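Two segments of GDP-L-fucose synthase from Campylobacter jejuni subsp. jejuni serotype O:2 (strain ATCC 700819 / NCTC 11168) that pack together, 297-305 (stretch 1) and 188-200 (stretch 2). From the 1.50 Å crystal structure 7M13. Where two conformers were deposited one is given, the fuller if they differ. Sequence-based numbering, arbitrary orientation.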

ATOM      1  N   ILE B 297     -25.707  30.188 -14.076  1.00 29.78           N
ATOM      2  CA  ILE B 297     -24.546  30.548 -14.940  1.00 28.89           C
ATOM      3  C   ILE B 297     -24.854  30.156 -16.391  1.00 29.47           C
ATOM      4  O   ILE B 297     -24.531  30.947 -17.295  1.00 29.44           O
ATOM      5  CB  ILE B 297     -23.244  29.912 -14.412  1.00 26.92           C
ATOM      6  CG1 ILE B 297     -22.891  30.521 -13.055  1.00 29.30           C
ATOM      7  CG2 ILE B 297     -22.111  30.064 -15.421  1.00 32.74           C
ATOM      8  CD1 ILE B 297     -21.766  29.822 -12.315  1.00 28.95           C
ATOM      9  N   VAL B 298     -25.479  28.997 -16.591  1.00 28.82           N
ATOM     10  CA  VAL B 298     -25.825  28.482 -17.949  1.00 28.50           C
ATOM     11  C   VAL B 298     -26.996  29.296 -18.510  1.00 31.81           C
ATOM     12  O   VAL B 298     -27.061  29.471 -19.738  1.00 35.23           O
ATOM     13  CB  VAL B 298     -26.124  26.975 -17.899  1.00 30.42           C
ATOM     14  CG1 VAL B 298     -26.826  26.485 -19.161  1.00 32.03           C
ATOM     15  CG2 VAL B 298     -24.844  26.187 -17.648  1.00 29.51           C
ATOM     16  N   GLY B 299     -27.876  29.783 -17.640  1.00 33.35           N
ATOM     17  CA  GLY B 299     -29.089  30.521 -18.044  1.00 32.27           C
ATOM     18  C   GLY B 299     -30.180  29.578 -18.520  1.00 34.51           C
ATOM     19  O   GLY B 299     -30.975  29.986 -19.358  1.00 35.84           O
ATOM     20  N   PHE B 300     -30.244  28.353 -17.994  1.00 31.39           N
ATOM     21  CA  PHE B 300     -31.343  27.398 -18.275  1.00 29.00           C
ATOM     22  C   PHE B 300     -32.618  27.891 -17.582  1.00 32.87           C
ATOM     23  O   PHE B 300     -32.544  28.276 -16.392  1.00 33.95           O
ATOM     24  CB  PHE B 300     -30.960  25.990 -17.826  1.00 30.32           C
ATOM     25  CG  PHE B 300     -32.035  24.950 -17.978  1.00 27.53           C
ATOM     26  CD1 PHE B 300     -32.576  24.655 -19.219  1.00 28.38           C
ATOM     27  CD2 PHE B 300     -32.497  24.251 -16.878  1.00 28.65           C
ATOM     28  CE1 PHE B 300     -33.541  23.670 -19.349  1.00 26.06           C
ATOM     29  CE2 PHE B 300     -33.459  23.260 -17.011  1.00 32.01           C
ATOM     30  CZ  PHE B 300     -33.991  22.981 -18.249  1.00 30.63           C
ATOM     31  N   SER B 301     -33.739  27.926 -18.318  1.00 30.31           N
ATOM     32  CA  SER B 301     -35.038  28.488 -17.855  1.00 33.10           C
ATOM     33  C   SER B 301     -35.934  27.375 -17.307  1.00 32.05           C
ATOM     34  O   SER B 301     -36.942  27.698 -16.656  1.00 32.41           O
ATOM     35  CB  SER B 301     -35.735  29.244 -18.966  1.00 35.26           C
ATOM     36  OG  SER B 301     -36.199  28.346 -19.960  1.00 40.08           O
ATOM     37  N   GLY B 302     -35.564  26.116 -17.536  1.00 29.45           N
ATOM     38  CA  GLY B 302     -36.297  24.930 -17.061  1.00 30.51           C
ATOM     39  C   GLY B 302     -36.104  24.678 -15.573  1.00 33.10           C
ATOM     40  O   GLY B 302     -35.549  25.539 -14.877  1.00 31.15           O
ATOM     41  N   GLU B 303     -36.559  23.521 -15.101  1.00 35.86           N
ATOM     42  CA  GLU B 303     -36.624  23.165 -13.660  1.00 36.28           C
ATOM     43  C   GLU B 303     -35.372  22.393 -13.253  1.00 38.49           C
ATOM     44  O   GLU B 303     -34.779  21.667 -14.092  1.00 37.46           O
ATOM     45  CB  GLU B 303     -37.856  22.311 -13.383  1.00 41.30           C
ATOM     46  CG  GLU B 303     -39.151  23.031 -13.670  1.00 42.50           C
ATOM     47  CD  GLU B 303     -40.353  22.119 -13.845  1.00 50.34           C
ATOM     48  OE1 GLU B 303     -41.452  22.651 -14.075  1.00 53.84           O
ATOM     49  OE2 GLU B 303     -40.189  20.880 -13.737  1.00 55.08           O
ATOM     50  N   LEU B 304     -34.995  22.539 -11.988  1.00 32.68           N
ATOM     51  CA  LEU B 304     -34.173  21.541 -11.281  1.00 34.56           C
ATOM     52  C   LEU B 304     -35.118  20.608 -10.527  1.00 33.23           C
ATOM     53  O   LEU B 304     -35.950  21.098  -9.729  1.00 34.50           O
ATOM     54  CB  LEU B 304     -33.197  22.262 -10.350  1.00 31.36           C
ATOM     55  CG  LEU B 304     -32.352  21.347  -9.469  1.00 32.08           C
ATOM     56  CD1 LEU B 304     -31.581  20.339 -10.311  1.00 31.20           C
ATOM     57  CD2 LEU B 304     -31.417  22.174  -8.588  1.00 32.03           C
ATOM     58  N   VAL B 305     -34.983  19.309 -10.771  1.00 33.31           N
ATOM     59  CA  VAL B 305     -35.817  18.255 -10.129  1.00 36.36           C
ATOM     60  C   VAL B 305     -34.886  17.273  -9.421  1.00 33.39           C
ATOM     61  O   VAL B 305     -33.896  16.833 -10.056  1.00 36.18           O
ATOM     62  CB  VAL B 305     -36.699  17.535 -11.167  1.00 40.94           C
ATOM     63  CG1 VAL B 305     -37.603  16.505 -10.513  1.00 42.78           C
ATOM     64  CG2 VAL B 305     -37.521  18.518 -11.991  1.00 40.62           C
TER
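Stretch 2 188-200: LLRKFHLAKLLSE

Stretch 2 (188-200) lies on stretch 1 (297-305) as a helix already under way at Leu188 and continuing through Ser199, held by the regular backbone bonds of an α-helix, with Glu200 just beyond it. Stretch 1 changes form along its length: Ile297 and Val298 close a helix, Gly299 leaves helical geometry with positive phi, a conformation that favours glycine, and after a loop the chain enters a strand at Glu303. In the CA register, Val298 CA lies 6.0 Å from His193 CA and Phe300 CA 5.0 Å from Lys196 CA, so over this part the two chains advance in the same sense. Together they bury 499 Å² of surface.

Two bumps on stretch 1 make most of the fit. The first is Val298, whose CA-to-CB bond points toward the helix and whose side chain sits as a knob in a hole formed by Leu189, Phe192, His193 and Lys196. At the Leu189 side of this hole Val298 CG2 meets Leu189 CD1 at 3.6 Å, and the same methyl lies 3.9 Å from Phe192 CB. The other methyl rests on the helix backbone, with Val298 CG1 3.5 Å from Phe192 O and 3.8 Å from His193 N. The aliphatic part of Lys196 completes the wall, Lys196 CD lying 3.9 Å from Val298 CG1, and its amine then reaches the end of the helix in stretch 1: Lys196 NZ donates a hydrogen bond to Val298 O at 2.8 Å.

The second bump is the ring of Phe300. Its CA-to-CB bond points sideways, but with chi1 in t the ring comes nearer the helix. Ala195, small and directed toward stretch 1, covers one face of it: Ala195 CB stands 3.8 Å from the Phe300 ring centroid, 19° off the normal, a CH-pi contact. Ser199 CB lies at the edge of this ring, 4.3 Å from Phe300 CE1. The Phe192 ring meets it obliquely, planes at 68° and centroids 5.9 Å apart, with Phe300 CD2 3.7 Å from Phe192 CD1. Phe192 also receives Leu304 at its edge, where Leu304 CD1 is 4.1 Å from Phe192 CZ, extending the apolar contact into the strand.

Beside the Phe300 ring, nearer CD1 than CZ, water 1 bridges the segments, donating to Ser199 OG at 2.7 Å and accepting from Ser301 N at 3.0 Å. Ser199 OG in turn donates to Lys196 O within its own helix, a very short bond of 2.4 Å.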

ATOM      1  N   LEU B 188     -21.997  18.246 -14.624  1.00 27.59           N
ATOM      2  CA  LEU B 188     -23.164  19.070 -14.231  1.00 27.11           C
ATOM      3  C   LEU B 188     -23.254  20.276 -15.175  1.00 27.36           C
ATOM      4  O   LEU B 188     -24.357  20.536 -15.697  1.00 28.57           O
ATOM      5  CB  LEU B 188     -23.005  19.491 -12.764  1.00 28.89           C
ATOM      6  CG  LEU B 188     -24.249  20.094 -12.114  1.00 31.67           C
ATOM      7  CD1 LEU B 188     -25.451  19.177 -12.258  1.00 31.80           C
ATOM      8  CD2 LEU B 188     -23.974  20.375 -10.648  1.00 30.78           C
ATOM      9  N   LEU B 189     -22.151  20.992 -15.397  1.00 27.22           N
ATOM     10  CA  LEU B 189     -22.130  22.163 -16.308  1.00 28.06           C
ATOM     11  C   LEU B 189     -22.647  21.689 -17.668  1.00 32.66           C
ATOM     12  O   LEU B 189     -23.523  22.384 -18.241  1.00 31.07           O
ATOM     13  CB  LEU B 189     -20.717  22.739 -16.417  1.00 29.68           C
ATOM     14  CG  LEU B 189     -20.592  23.972 -17.306  1.00 32.88           C
ATOM     15  CD1 LEU B 189     -21.489  25.097 -16.807  1.00 33.60           C
ATOM     16  CD2 LEU B 189     -19.148  24.441 -17.381  1.00 35.12           C
ATOM     17  N   ARG B 190     -22.174  20.530 -18.144  1.00 30.14           N
ATOM     18  CA  ARG B 190     -22.542  20.036 -19.496  1.00 33.62           C
ATOM     19  C   ARG B 190     -24.019  19.644 -19.516  1.00 30.36           C
ATOM     20  O   ARG B 190     -24.665  19.901 -20.546  1.00 32.42           O
ATOM     21  CB  ARG B 190     -21.688  18.854 -19.957  1.00 33.61           C
ATOM     22  CG  ARG B 190     -21.843  18.574 -21.448  1.00 35.39           C
ATOM     23  CD  ARG B 190     -20.780  17.652 -22.005  1.00 42.18           C
ATOM     24  NE  ARG B 190     -21.057  17.261 -23.381  1.00 41.24           N
ATOM     25  CZ  ARG B 190     -20.368  16.348 -24.057  1.00 46.60           C
ATOM     26  NH1 ARG B 190     -20.697  16.062 -25.304  1.00 48.76           N
ATOM     27  NH2 ARG B 190     -19.344  15.732 -23.491  1.00 46.55           N
ATOM     28  N   LYS B 191     -24.530  19.055 -18.438  1.00 29.68           N
ATOM     29  CA  LYS B 191     -25.955  18.629 -18.351  1.00 30.65           C
ATOM     30  C   LYS B 191     -26.867  19.849 -18.517  1.00 33.79           C
ATOM     31  O   LYS B 191     -27.852  19.767 -19.287  1.00 31.44           O
ATOM     32  CB  LYS B 191     -26.249  17.945 -17.012  1.00 33.20           C
ATOM     33  CG  LYS B 191     -25.829  16.481 -16.915  1.00 40.65           C
ATOM     34  CD  LYS B 191     -26.389  15.763 -15.689  1.00 45.87           C
ATOM     35  CE  LYS B 191     -27.898  15.861 -15.564  1.00 45.80           C
ATOM     36  NZ  LYS B 191     -28.457  14.881 -14.597  1.00 44.38           N
ATOM     37  N   PHE B 192     -26.579  20.952 -17.825  1.00 30.62           N
ATOM     38  CA  PHE B 192     -27.419  22.173 -17.908  1.00 32.06           C
ATOM     39  C   PHE B 192     -27.254  22.831 -19.282  1.00 33.07           C
ATOM     40  O   PHE B 192     -28.241  23.375 -19.773  1.00 32.07           O
ATOM     41  CB  PHE B 192     -27.120  23.139 -16.762  1.00 30.61           C
ATOM     42  CG  PHE B 192     -27.910  22.809 -15.527  1.00 34.54           C
ATOM     43  CD1 PHE B 192     -29.209  23.259 -15.379  1.00 32.17           C
ATOM     44  CD2 PHE B 192     -27.370  21.999 -14.537  1.00 32.71           C
ATOM     45  CE1 PHE B 192     -29.948  22.935 -14.251  1.00 35.92           C
ATOM     46  CE2 PHE B 192     -28.105  21.690 -13.404  1.00 35.11           C
ATOM     47  CZ  PHE B 192     -29.397  22.142 -13.270  1.00 31.94           C
ATOM     48  N   HIS B 193     -26.055  22.804 -19.872  1.00 32.49           N
ATOM     49  CA  HIS B 193     -25.801  23.402 -21.210  1.00 31.76           C
ATOM     50  C   HIS B 193     -26.681  22.698 -22.252  1.00 33.05           C
ATOM     51  O   HIS B 193     -27.372  23.399 -23.023  1.00 33.06           O
ATOM     52  CB  HIS B 193     -24.312  23.351 -21.563  1.00 32.97           C
ATOM     53  CG  HIS B 193     -24.015  23.904 -22.910  1.00 31.27           C
ATOM     54  ND1 HIS B 193     -24.031  25.262 -23.166  1.00 32.85           N
ATOM     55  CD2 HIS B 193     -23.716  23.294 -24.077  1.00 31.73           C
ATOM     56  CE1 HIS B 193     -23.735  25.466 -24.435  1.00 33.83           C
ATOM     57  NE2 HIS B 193     -23.538  24.273 -25.013  1.00 34.01           N
ATOM     58  N   LEU B 194     -26.685  21.367 -22.262  1.00 32.62           N
ATOM     59  CA  LEU B 194     -27.486  20.563 -23.222  1.00 33.62           C
ATOM     60  C   LEU B 194     -28.982  20.755 -22.946  1.00 31.48           C
ATOM     61  O   LEU B 194     -29.747  20.804 -23.924  1.00 34.39           O
ATOM     62  CB  LEU B 194     -27.103  19.087 -23.127  1.00 35.68           C
ATOM     63  CG  LEU B 194     -25.663  18.753 -23.506  1.00 39.63           C
ATOM     64  CD1 LEU B 194     -25.477  17.251 -23.565  1.00 41.46           C
ATOM     65  CD2 LEU B 194     -25.276  19.402 -24.825  1.00 43.62           C
ATOM     66  N   ALA B 195     -29.391  20.871 -21.678  1.00 31.81           N
ATOM     67  CA  ALA B 195     -30.783  21.190 -21.287  1.00 30.35           C
ATOM     68  C   ALA B 195     -31.189  22.513 -21.942  1.00 32.02           C
ATOM     69  O   ALA B 195     -32.331  22.609 -22.442  1.00 29.24           O
ATOM     70  CB  ALA B 195     -30.921  21.268 -19.785  1.00 31.71           C
ATOM     71  N   LYS B 196     -30.297  23.504 -21.911  1.00 31.29           N
ATOM     72  CA  LYS B 196     -30.523  24.842 -22.517  1.00 31.64           C
ATOM     73  C   LYS B 196     -30.630  24.678 -24.033  1.00 34.45           C
ATOM     74  O   LYS B 196     -31.587  25.228 -24.622  1.00 36.76           O
ATOM     75  CB  LYS B 196     -29.411  25.824 -22.146  1.00 31.94           C
ATOM     76  CG  LYS B 196     -29.640  27.247 -22.638  1.00 33.17           C
ATOM     77  CD  LYS B 196     -28.639  28.255 -22.126  1.00 38.09           C
ATOM     78  CE  LYS B 196     -27.292  28.136 -22.806  1.00 41.21           C
ATOM     79  NZ  LYS B 196     -26.407  29.272 -22.459  1.00 44.53           N
ATOM     80  N   LEU B 197     -29.677  23.970 -24.656  1.00 31.74           N
ATOM     81  CA  LEU B 197     -29.723  23.737 -26.124  1.00 32.56           C
ATOM     82  C   LEU B 197     -31.078  23.119 -26.483  1.00 28.72           C
ATOM     83  O   LEU B 197     -31.678  23.573 -27.469  1.00 33.87           O
ATOM     84  CB  LEU B 197     -28.571  22.831 -26.574  1.00 30.17           C
ATOM     85  CG  LEU B 197     -27.167  23.432 -26.486  1.00 36.02           C
ATOM     86  CD1 LEU B 197     -26.154  22.506 -27.140  1.00 36.69           C
ATOM     87  CD2 LEU B 197     -27.081  24.820 -27.098  1.00 33.85           C
ATOM     88  N   LEU B 198     -31.561  22.143 -25.715  1.00 28.48           N
ATOM     89  CA  LEU B 198     -32.877  21.499 -25.972  1.00 28.60           C
ATOM     90  C   LEU B 198     -33.992  22.537 -25.849  1.00 34.71           C
ATOM     91  O   LEU B 198     -34.895  22.523 -26.713  1.00 31.25           O
ATOM     92  CB  LEU B 198     -33.126  20.333 -25.012  1.00 30.40           C
ATOM     93  CG  LEU B 198     -32.418  19.013 -25.325  1.00 31.50           C
ATOM     94  CD1 LEU B 198     -32.673  17.997 -24.219  1.00 30.17           C
ATOM     95  CD2 LEU B 198     -32.879  18.444 -26.660  1.00 33.42           C
ATOM     96  N   SER B 199     -33.923  23.402 -24.833  1.00 35.03           N
ATOM     97  CA  SER B 199     -34.924  24.470 -24.554  0.50 37.09           C
ATOM     98  C   SER B 199     -34.966  25.485 -25.705  1.00 39.35           C
ATOM     99  O   SER B 199     -36.072  25.995 -25.997  1.00 39.23           O
ATOM    100  CB  SER B 199     -34.620  25.159 -23.253  0.50 37.24           C
ATOM    101  OG  SER B 199     -33.523  26.049 -23.410  0.50 35.39           O
ATOM    102  N   GLU B 200     -33.809  25.785 -26.310  1.00 37.79           N
ATOM    103  CA  GLU B 200     -33.697  26.740 -27.453  1.00 37.82           C
ATOM    104  C   GLU B 200     -33.942  25.995 -28.780  1.00 43.42           C
ATOM    105  O   GLU B 200     -33.858  26.647 -29.837  1.00 43.26           O
ATOM    106  CB  GLU B 200     -32.336  27.447 -27.464  1.00 41.22           C
ATOM    107  CG  GLU B 200     -32.023  28.202 -26.174  1.00 39.62           C
ATOM    108  CD  GLU B 200     -30.580  28.656 -25.984  1.00 48.69           C
ATOM    109  OE1 GLU B 200     -29.662  28.034 -26.564  1.00 40.14           O
ATOM    110  OE2 GLU B 200     -30.370  29.637 -25.236  1.00 58.82           O
TER
HETATM  111  O   HOH W   1     -33.136  27.578 -21.207  1.00 34.51           O